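Local coordinates for protein N-acetylneuraminate lyase (Fusobacterium nucleatum subsp. nucleatum ATCC 25586, PDB 5ZKA) that belongs, as an N-acetylneuraminate lyase, to the dihydrodipicolinate synthetase family and folds as a TIM barrel of parallel strands ringed by helices, at residues E64-I68 against C282-M286; V94-L99 against Y135-I139; A119-F123 against L155-N159. All blocks are in the same frame, centred on the assembly; numbering follows the deposited sequence.

Interaction 1 (E64-I68 against C282-M286); sequences ENFMI and CRKPM
Glu64 reaches across to the backbone of Arg283, whose N-H points at OE1 with an N-to-OE1 distance of 2.5 Å, suspiciously short, so its length carries no weight. The bond is nearly straight (174° at the hydrogen) and meets OE1 almost along the C-O axis. Next to it, Met67 and Arg283 run antiparallel, SD of Met67 lying 3.9 Å from CB of Arg283. The bent end of Met67 brings its CE to 3.5 Å from CE of Met286, where the two thioether chains lie roughly perpendicular. Arg283 folds back at chi2 and chi3 (-69° and -70°), which turns one face of its guanidinium to Ile68: CG2 of Ile68 sits 3.5 Å above the plane, toward its rim. NH2 of Arg283 comes 3.0 Å from O of Met67, but at an angle too poor for a hydrogen bond.

Further out, Lys269 forms a salt bridge with OE2 of Glu64, while NH1 of Arg283 hydrogen-bonds to Gly33 O and forms a salt bridge with Glu72. The carboxylate ties the loop after strand 55-58 to that between helices 264-274 and 291-304, and through Lys269 to helix 264-274 itself. Each oxygen has its own partner, and Lys269 probably keeps Glu64 charged.

Interaction 2 (V94-L99 against Y135-I139); sequences VGSINL and YYETI
Tyr135 and Leu99 meet where two successive beta-alpha units of the TIM barrel lie side by side: 94-99 is the loop from strand 89-93 into helix 99-112, and 135-139 is part of helix 129-143, which follows the next strand.

The polar contact rests on the phenol. Ser96 N donates to OH of Tyr135 over 3.2 Å with an angle of 149°, and the same hydroxyl makes a weak hydrogen bond to Val120 O, so it links the loop after strand 89-93 to the C-terminal end of strand 117-120. CE2 of Tyr135 lies 3.4 Å from O of Ser96, which sits at the ring edge near its plane. The loop that presents these groups is itself fixed: OG of Ser96 accepts from N of Asn98 in an ST turn and also bonds to Glu101, while Asn98, at the N-cap position, uses OD1 to cap N of Glu101.

Most apolar contacts centre on Leu99. With CG anti to the backbone N (chi1 -178°), its chain runs antiparallel to that of Tyr135, and CD1 comes 3.6 Å from CD2 of Tyr135, approaching the ring obliquely. The same methyl touches CG1 of Ile139 at 3.8 Å. Farther along, CG2 of Val94 and CG2 of Ile139 make a looser pair at 4.4 Å. Ile139, one helical turn after Tyr135, also packs on the ring from within the helix, its CD1 standing 3.8 Å above the plane of the Tyr135 ring, over the centre.

Interaction 3 (A119-F123 against L155-N159); sequences AVTPF and LTGVN
Phe123 brings the one aromatic ring into this contact, and it meets Thr156 mainly through its root: CB of Phe123 lies 3.9 Å from CB of Thr156, while the end of the side chain leads away. CG2 of Thr156 approaches the ring obliquely. At the ring edge, in its plane, sits O of Thr121 from the same segment, and the far rim packs toward Phe66 and Ile97, in the loops that follow two other barrel strands.

Closer to the strand, the side chains of Val120 and Thr156 pass head to tail, with their CG2 atoms 3.7 Å apart. Val158 flanks the next residue: its CB stands 3.7 Å from OG1 of Thr121, and its CG2 reaches 4.0 Å from O of Pro122.

The polar centre is a pair of hydroxyls. Thr121 and Thr156 stand nearly perpendicular, and their OG1 atoms stay 3.6 Å apart, too far for a direct bond. A water joins them, a short 2.5 Å from OG1 of Thr121 and 2.8 Å from OG1 of Thr156. The torsion of Thr156 (chi1 65°) sets OG1 between its backbone N and carbonyl carbon, where it also accepts from N of Val158 at 3.1 Å in an ST turn and bonds to Ile152 O. That turn begins at the last residue of helix 153-156, and Gly157, with positive phi, then leaves helical geometry.

The segments thus join the C-terminal end of strand 117-120 and its following loop to the exit of short helix 153-156, which follows adjacent strand 147-150. Their apolar contacts are few, spread over methyl and CB atoms, and a single water carries the hydroxyl contact, while the three bonds at OG1 of Thr156 hold that side of the bridge in place.

In the fold
Following the chain from the N terminus, 64-68 comes first, in the loop after strand 55-58, and finds its partner only at 282-286, so interaction 1 closes a loop that embraces most of the barrel. Interactions 2 and 3 both nest inside it. Interaction 2 closes a loop from 94-99 to helix 129-143, interaction 3 one from strand 117-120 to helix 153-156, each about one beta-alpha unit long, and the two cross. Their centres are about 11 Å apart, and they connect where Tyr136 hydrogen-bonds to Ala119 O on strand 117-120. Phe66 of interaction 1 packs against Gly95 of interaction 2 and Val120 of interaction 3, joining the ends of strands 55-58, 89-93 and 117-120.

Interaction 1 (E64-I68 against C282-M286)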
loop_
_atom_site.group_PDB
_atom_site.type_symbol
_atom_site.label_atom_id
_atom_site.label_comp_id
_atom_site.label_asym_id
_atom_site.label_seq_id
_atom_site.Cartn_x
_atom_site.Cartn_y
_atom_site.Cartn_z
ATOM N N GLU A 64 -21.377 -9.028 -10.731
ATOM C CA GLU A 64 -21.248 -9.799 -11.967
ATOM C C GLU A 64 -21.782 -9.014 -13.167
ATOM O O GLU A 64 -22.216 -9.583 -14.177
ATOM C CB GLU A 64 -21.909 -11.173 -11.822
ATOM C CG GLU A 64 -21.209 -11.998 -10.700
ATOM C CD GLU A 64 -21.990 -13.224 -10.266
ATOM O OE1 GLU A 64 -22.217 -14.126 -11.103
ATOM O OE2 GLU A 64 -22.391 -13.272 -9.083
ATOM N N ASN A 65 -21.692 -7.688 -13.058
ATOM C CA ASN A 65 -22.259 -6.781 -14.055
ATOM C C ASN A 65 -21.769 -7.079 -15.472
ATOM O O ASN A 65 -22.556 -7.066 -16.432
ATOM C CB ASN A 65 -21.905 -5.348 -13.660
ATOM C CG ASN A 65 -22.294 -4.341 -14.717
ATOM O OD1 ASN A 65 -21.446 -3.853 -15.485
ATOM N ND2 ASN A 65 -23.574 -3.994 -14.747
ATOM N N PHE A 66 -20.470 -7.335 -15.634
ATOM C CA PHE A 66 -19.934 -7.456 -16.985
ATOM C C PHE A 66 -20.197 -8.824 -17.596
ATOM O O PHE A 66 -19.817 -9.051 -18.751
ATOM C CB PHE A 66 -18.442 -7.097 -16.968
ATOM C CG PHE A 66 -18.199 -5.709 -16.451
ATOM C CD1 PHE A 66 -18.451 -4.606 -17.264
ATOM C CD2 PHE A 66 -17.841 -5.495 -15.128
ATOM C CE1 PHE A 66 -18.283 -3.320 -16.785
ATOM C CE2 PHE A 66 -17.678 -4.209 -14.640
ATOM C CZ PHE A 66 -17.890 -3.123 -15.475
ATOM N N MET A 67 -20.889 -9.709 -16.868
ATOM C CA MET A 67 -21.288 -11.014 -17.372
ATOM C C MET A 67 -22.740 -11.063 -17.843
ATOM O O MET A 67 -23.177 -12.110 -18.332
ATOM C CB MET A 67 -21.059 -12.083 -16.295
ATOM C CG MET A 67 -19.603 -12.540 -16.183
ATOM S SD MET A 67 -19.402 -13.883 -14.986
ATOM C CE MET A 67 -19.300 -12.945 -13.487
ATOM N N ILE A 68 -23.497 -9.973 -17.722
ATOM C CA ILE A 68 -24.935 -10.018 -17.959
ATOM C C ILE A 68 -25.320 -8.991 -19.026
ATOM O O ILE A 68 -24.526 -8.136 -19.429
ATOM C CB ILE A 68 -25.749 -9.804 -16.663
ATOM C CG1 ILE A 68 -25.700 -8.341 -16.229
ATOM C CG2 ILE A 68 -25.193 -10.682 -15.538
ATOM C CD1 ILE A 68 -26.389 -8.056 -14.913
ATOM N N CYS A 282 -23.934 -17.976 -9.089
ATOM C CA CYS A 282 -23.129 -17.058 -9.878
ATOM C C CYS A 282 -23.404 -17.284 -11.358
ATOM O O CYS A 282 -23.885 -18.345 -11.764
ATOM C CB CYS A 282 -21.640 -17.253 -9.597
ATOM S SG CYS A 282 -21.134 -16.810 -7.916
ATOM N N ARG A 283 -23.064 -16.280 -12.169
ATOM C CA ARG A 283 -23.256 -16.392 -13.616
ATOM C C ARG A 283 -22.241 -17.368 -14.202
ATOM O O ARG A 283 -21.052 -17.303 -13.876
ATOM C CB ARG A 283 -23.107 -15.020 -14.280
ATOM C CG ARG A 283 -24.329 -14.102 -14.170
ATOM C CD ARG A 283 -25.504 -14.621 -15.005
ATOM N NE ARG A 283 -25.241 -14.479 -16.442
ATOM C CZ ARG A 283 -26.052 -13.883 -17.312
ATOM N NH1 ARG A 283 -27.224 -13.392 -16.918
ATOM N NH2 ARG A 283 -25.700 -13.802 -18.592
ATOM N N LYS A 284 -22.696 -18.270 -15.070
ATOM C CA LYS A 284 -21.743 -19.103 -15.785
ATOM C C LYS A 284 -20.820 -18.209 -16.612
ATOM O O LYS A 284 -21.246 -17.162 -17.104
ATOM C CB LYS A 284 -22.458 -20.104 -16.681
ATOM C CG LYS A 284 -23.137 -21.218 -15.911
ATOM C CD LYS A 284 -23.926 -22.106 -16.831
ATOM C CE LYS A 284 -25.083 -22.746 -16.090
ATOM N NZ LYS A 284 -25.941 -23.535 -17.011
ATOM N N PRO A 285 -19.546 -18.597 -16.784
ATOM C CA PRO A 285 -18.935 -19.873 -16.396
ATOM C C PRO A 285 -18.329 -19.904 -14.990
ATOM O O PRO A 285 -17.472 -20.767 -14.768
ATOM C CB PRO A 285 -17.816 -20.042 -17.429
ATOM C CG PRO A 285 -17.420 -18.600 -17.777
ATOM C CD PRO A 285 -18.538 -17.669 -17.326
ATOM N N MET A 286 -18.722 -19.006 -14.082
ATOM C CA MET A 286 -18.279 -19.129 -12.695
ATOM C C MET A 286 -18.538 -20.548 -12.207
ATOM O O MET A 286 -19.628 -21.097 -12.408
ATOM C CB MET A 286 -18.999 -18.126 -11.788
ATOM C CG MET A 286 -18.643 -16.653 -12.005
ATOM S SD MET A 286 -16.887 -16.290 -11.833
ATOM C CE MET A 286 -16.929 -14.544 -11.465
#

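Interaction 2 (V94-L99 against Y135-I139)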
loop_
_atom_site.group_PDB
_atom_site.type_symbol
_atom_site.label_atom_id
_atom_site.label_comp_id
_atom_site.label_asym_id
_atom_site.label_seq_id
_atom_site.Cartn_x
_atom_site.Cartn_y
_atom_site.Cartn_z
ATOM N N VAL A 94 -22.249 2.333 -14.538
ATOM C CA VAL A 94 -22.805 2.188 -15.879
ATOM C C VAL A 94 -21.729 2.041 -16.953
ATOM O O VAL A 94 -22.053 1.983 -18.140
ATOM C CB VAL A 94 -23.746 3.358 -16.226
ATOM C CG1 VAL A 94 -24.917 3.419 -15.239
ATOM C CG2 VAL A 94 -22.980 4.672 -16.249
ATOM N N GLY A 95 -20.456 1.947 -16.565
ATOM C CA GLY A 95 -19.389 1.884 -17.545
ATOM C C GLY A 95 -19.371 0.577 -18.316
ATOM O O GLY A 95 -19.937 -0.436 -17.900
ATOM N N SER A 96 -18.660 0.594 -19.446
ATOM C CA SER A 96 -18.710 -0.510 -20.399
ATOM C C SER A 96 -17.704 -0.219 -21.509
ATOM O O SER A 96 -17.301 0.933 -21.709
ATOM C CB SER A 96 -20.126 -0.669 -20.975
ATOM O OG SER A 96 -20.135 -1.409 -22.178
ATOM N N ILE A 97 -17.291 -1.272 -22.225
ATOM C CA ILE A 97 -16.468 -1.054 -23.419
ATOM C C ILE A 97 -17.276 -0.306 -24.468
ATOM O O ILE A 97 -16.708 0.399 -25.307
ATOM C CB ILE A 97 -15.933 -2.384 -24.002
ATOM C CG1 ILE A 97 -15.228 -3.224 -22.935
ATOM C CG2 ILE A 97 -14.967 -2.128 -25.197
ATOM C CD1 ILE A 97 -14.967 -4.660 -23.394
ATOM N N ASN A 98 -18.602 -0.425 -24.409
ATOM C CA ASN A 98 -19.519 0.187 -25.365
ATOM C C ASN A 98 -20.009 1.506 -24.778
ATOM O O ASN A 98 -20.846 1.513 -23.865
ATOM C CB ASN A 98 -20.674 -0.774 -25.640
ATOM C CG ASN A 98 -21.720 -0.204 -26.580
ATOM O OD1 ASN A 98 -21.742 0.985 -26.865
ATOM N ND2 ASN A 98 -22.622 -1.066 -27.044
ATOM N N LEU A 99 -19.500 2.622 -25.314
ATOM C CA LEU A 99 -19.881 3.930 -24.789
ATOM C C LEU A 99 -21.370 4.203 -24.992
ATOM O O LEU A 99 -22.022 4.797 -24.119
ATOM C CB LEU A 99 -19.039 5.025 -25.442
ATOM C CG LEU A 99 -19.259 6.479 -25.001
ATOM C CD1 LEU A 99 -19.272 6.631 -23.476
ATOM C CD2 LEU A 99 -18.184 7.393 -25.625
ATOM N N TYR A 135 -14.731 9.665 -22.960
ATOM C CA TYR A 135 -15.722 8.715 -22.463
ATOM C C TYR A 135 -16.378 9.231 -21.191
ATOM O O TYR A 135 -17.608 9.290 -21.095
ATOM C CB TYR A 135 -15.023 7.370 -22.263
ATOM C CG TYR A 135 -15.619 6.311 -21.361
ATOM C CD1 TYR A 135 -15.386 6.321 -19.987
ATOM C CD2 TYR A 135 -16.309 5.230 -21.899
ATOM C CE1 TYR A 135 -15.877 5.320 -19.170
ATOM C CE2 TYR A 135 -16.796 4.211 -21.082
ATOM C CZ TYR A 135 -16.579 4.268 -19.723
ATOM O OH TYR A 135 -17.041 3.260 -18.907
ATOM N N TYR A 136 -15.566 9.653 -20.218
ATOM C CA TYR A 136 -16.119 10.169 -18.969
ATOM C C TYR A 136 -16.923 11.437 -19.206
ATOM O O TYR A 136 -18.044 11.578 -18.704
ATOM C CB TYR A 136 -14.999 10.421 -17.967
ATOM C CG TYR A 136 -14.562 9.142 -17.286
ATOM C CD1 TYR A 136 -15.457 8.417 -16.496
ATOM C CD2 TYR A 136 -13.272 8.647 -17.452
ATOM C CE1 TYR A 136 -15.068 7.235 -15.873
ATOM C CE2 TYR A 136 -12.876 7.473 -16.835
ATOM C CZ TYR A 136 -13.785 6.773 -16.051
ATOM O OH TYR A 136 -13.418 5.603 -15.438
ATOM N N GLU A 137 -16.367 12.374 -19.972
ATOM C CA GLU A 137 -17.066 13.635 -20.183
ATOM C C GLU A 137 -18.361 13.422 -20.944
ATOM O O GLU A 137 -19.338 14.143 -20.710
ATOM C CB GLU A 137 -16.162 14.627 -20.917
ATOM C CG GLU A 137 -14.828 14.833 -20.220
ATOM C CD GLU A 137 -14.493 16.286 -19.995
ATOM O OE1 GLU A 137 -13.818 16.881 -20.861
ATOM O OE2 GLU A 137 -14.898 16.825 -18.943
ATOM N N THR A 138 -18.384 12.441 -21.851
ATOM C CA THR A 138 -19.590 12.176 -22.626
ATOM C C THR A 138 -20.701 11.624 -21.740
ATOM O O THR A 138 -21.859 12.044 -21.847
ATOM C CB THR A 138 -19.278 11.209 -23.774
ATOM O OG1 THR A 138 -18.370 11.827 -24.702
ATOM C CG2 THR A 138 -20.548 10.789 -24.501
ATOM N N ILE A 139 -20.374 10.680 -20.856
ATOM C CA ILE A 139 -21.408 10.156 -19.970
ATOM C C ILE A 139 -21.974 11.272 -19.103
ATOM O O ILE A 139 -23.192 11.365 -18.901
ATOM C CB ILE A 139 -20.860 8.995 -19.119
ATOM C CG1 ILE A 139 -20.322 7.881 -20.027
ATOM C CG2 ILE A 139 -21.958 8.468 -18.189
ATOM C CD1 ILE A 139 -19.493 6.813 -19.292
#

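Interaction 3 (A119-F123 against L155-N159)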
loop_
_atom_site.group_PDB
_atom_site.type_symbol
_atom_site.label_atom_id
_atom_site.label_comp_id
_atom_site.label_asym_id
_atom_site.label_seq_id
_atom_site.Cartn_x
_atom_site.Cartn_y
_atom_site.Cartn_z
ATOM N N ALA A 119 -18.274 4.712 -13.472
ATOM C CA ALA A 119 -17.993 4.053 -14.743
ATOM C C ALA A 119 -16.559 3.555 -14.737
ATOM O O ALA A 119 -15.631 4.348 -14.552
ATOM C CB ALA A 119 -18.229 4.998 -15.925
ATOM N N VAL A 120 -16.383 2.249 -14.959
ATOM C CA VAL A 120 -15.037 1.702 -15.071
ATOM C C VAL A 120 -14.332 2.332 -16.274
ATOM O O VAL A 120 -14.967 2.726 -17.260
ATOM C CB VAL A 120 -15.092 0.170 -15.189
ATOM C CG1 VAL A 120 -15.902 -0.248 -16.417
ATOM C CG2 VAL A 120 -13.678 -0.431 -15.213
ATOM N N THR A 121 -13.008 2.454 -16.188
ATOM C CA THR A 121 -12.266 2.898 -17.359
ATOM C C THR A 121 -12.549 1.950 -18.525
ATOM O O THR A 121 -12.608 0.731 -18.331
ATOM C CB THR A 121 -10.762 2.949 -17.070
ATOM O OG1 THR A 121 -10.309 1.662 -16.630
ATOM C CG2 THR A 121 -10.459 3.985 -15.984
ATOM N N PRO A 122 -12.772 2.464 -19.736
ATOM C CA PRO A 122 -12.999 1.554 -20.865
ATOM C C PRO A 122 -11.768 0.677 -21.062
ATOM O O PRO A 122 -10.635 1.126 -20.889
ATOM C CB PRO A 122 -13.236 2.498 -22.054
ATOM C CG PRO A 122 -12.604 3.771 -21.658
ATOM C CD PRO A 122 -12.717 3.873 -20.160
ATOM N N PHE A 123 -11.998 -0.594 -21.385
ATOM C CA PHE A 123 -10.946 -1.603 -21.324
ATOM C C PHE A 123 -11.045 -2.491 -22.565
ATOM O O PHE A 123 -11.826 -2.221 -23.481
ATOM C CB PHE A 123 -11.052 -2.390 -20.005
ATOM C CG PHE A 123 -12.396 -3.040 -19.784
ATOM C CD1 PHE A 123 -13.424 -2.352 -19.156
ATOM C CD2 PHE A 123 -12.620 -4.345 -20.193
ATOM C CE1 PHE A 123 -14.664 -2.950 -18.951
ATOM C CE2 PHE A 123 -13.852 -4.954 -19.985
ATOM C CZ PHE A 123 -14.875 -4.250 -19.372
ATOM N N LEU A 155 -7.731 -5.436 -13.081
ATOM C CA LEU A 155 -8.625 -6.061 -14.050
ATOM C C LEU A 155 -8.563 -5.419 -15.433
ATOM O O LEU A 155 -8.646 -6.132 -16.439
ATOM C CB LEU A 155 -10.071 -6.023 -13.541
ATOM C CG LEU A 155 -10.371 -6.770 -12.237
ATOM C CD1 LEU A 155 -11.881 -6.820 -12.001
ATOM C CD2 LEU A 155 -9.755 -8.174 -12.244
ATOM N N THR A 156 -8.415 -4.090 -15.516
ATOM C CA THR A 156 -8.431 -3.405 -16.810
ATOM C C THR A 156 -7.046 -3.207 -17.408
ATOM O O THR A 156 -6.932 -3.012 -18.627
ATOM C CB THR A 156 -9.075 -2.018 -16.697
ATOM O OG1 THR A 156 -8.259 -1.187 -15.859
ATOM C CG2 THR A 156 -10.488 -2.095 -16.131
ATOM N N GLY A 157 -6.000 -3.211 -16.583
ATOM C CA GLY A 157 -4.681 -2.835 -17.054
ATOM C C GLY A 157 -4.484 -1.358 -17.312
ATOM O O GLY A 157 -3.457 -0.980 -17.888
ATOM N N VAL A 158 -5.425 -0.507 -16.900
ATOM C CA VAL A 158 -5.369 0.928 -17.172
ATOM C C VAL A 158 -4.793 1.617 -15.938
ATOM O O VAL A 158 -5.439 1.659 -14.885
ATOM C CB VAL A 158 -6.751 1.497 -17.531
ATOM C CG1 VAL A 158 -6.710 3.019 -17.551
ATOM C CG2 VAL A 158 -7.232 0.941 -18.876
ATOM N N ASN A 159 -3.584 2.165 -16.066
ATOM C CA ASN A 159 -2.881 2.822 -14.967
ATOM C C ASN A 159 -2.904 4.330 -15.188
ATOM O O ASN A 159 -2.306 4.831 -16.148
ATOM C CB ASN A 159 -1.445 2.303 -14.856
ATOM C CG ASN A 159 -1.390 0.873 -14.343
ATOM O OD1 ASN A 159 -1.067 -0.057 -15.087
ATOM N ND2 ASN A 159 -1.719 0.690 -13.067
HETATM O O HOH W 1 -8.989 1.182 -14.502
#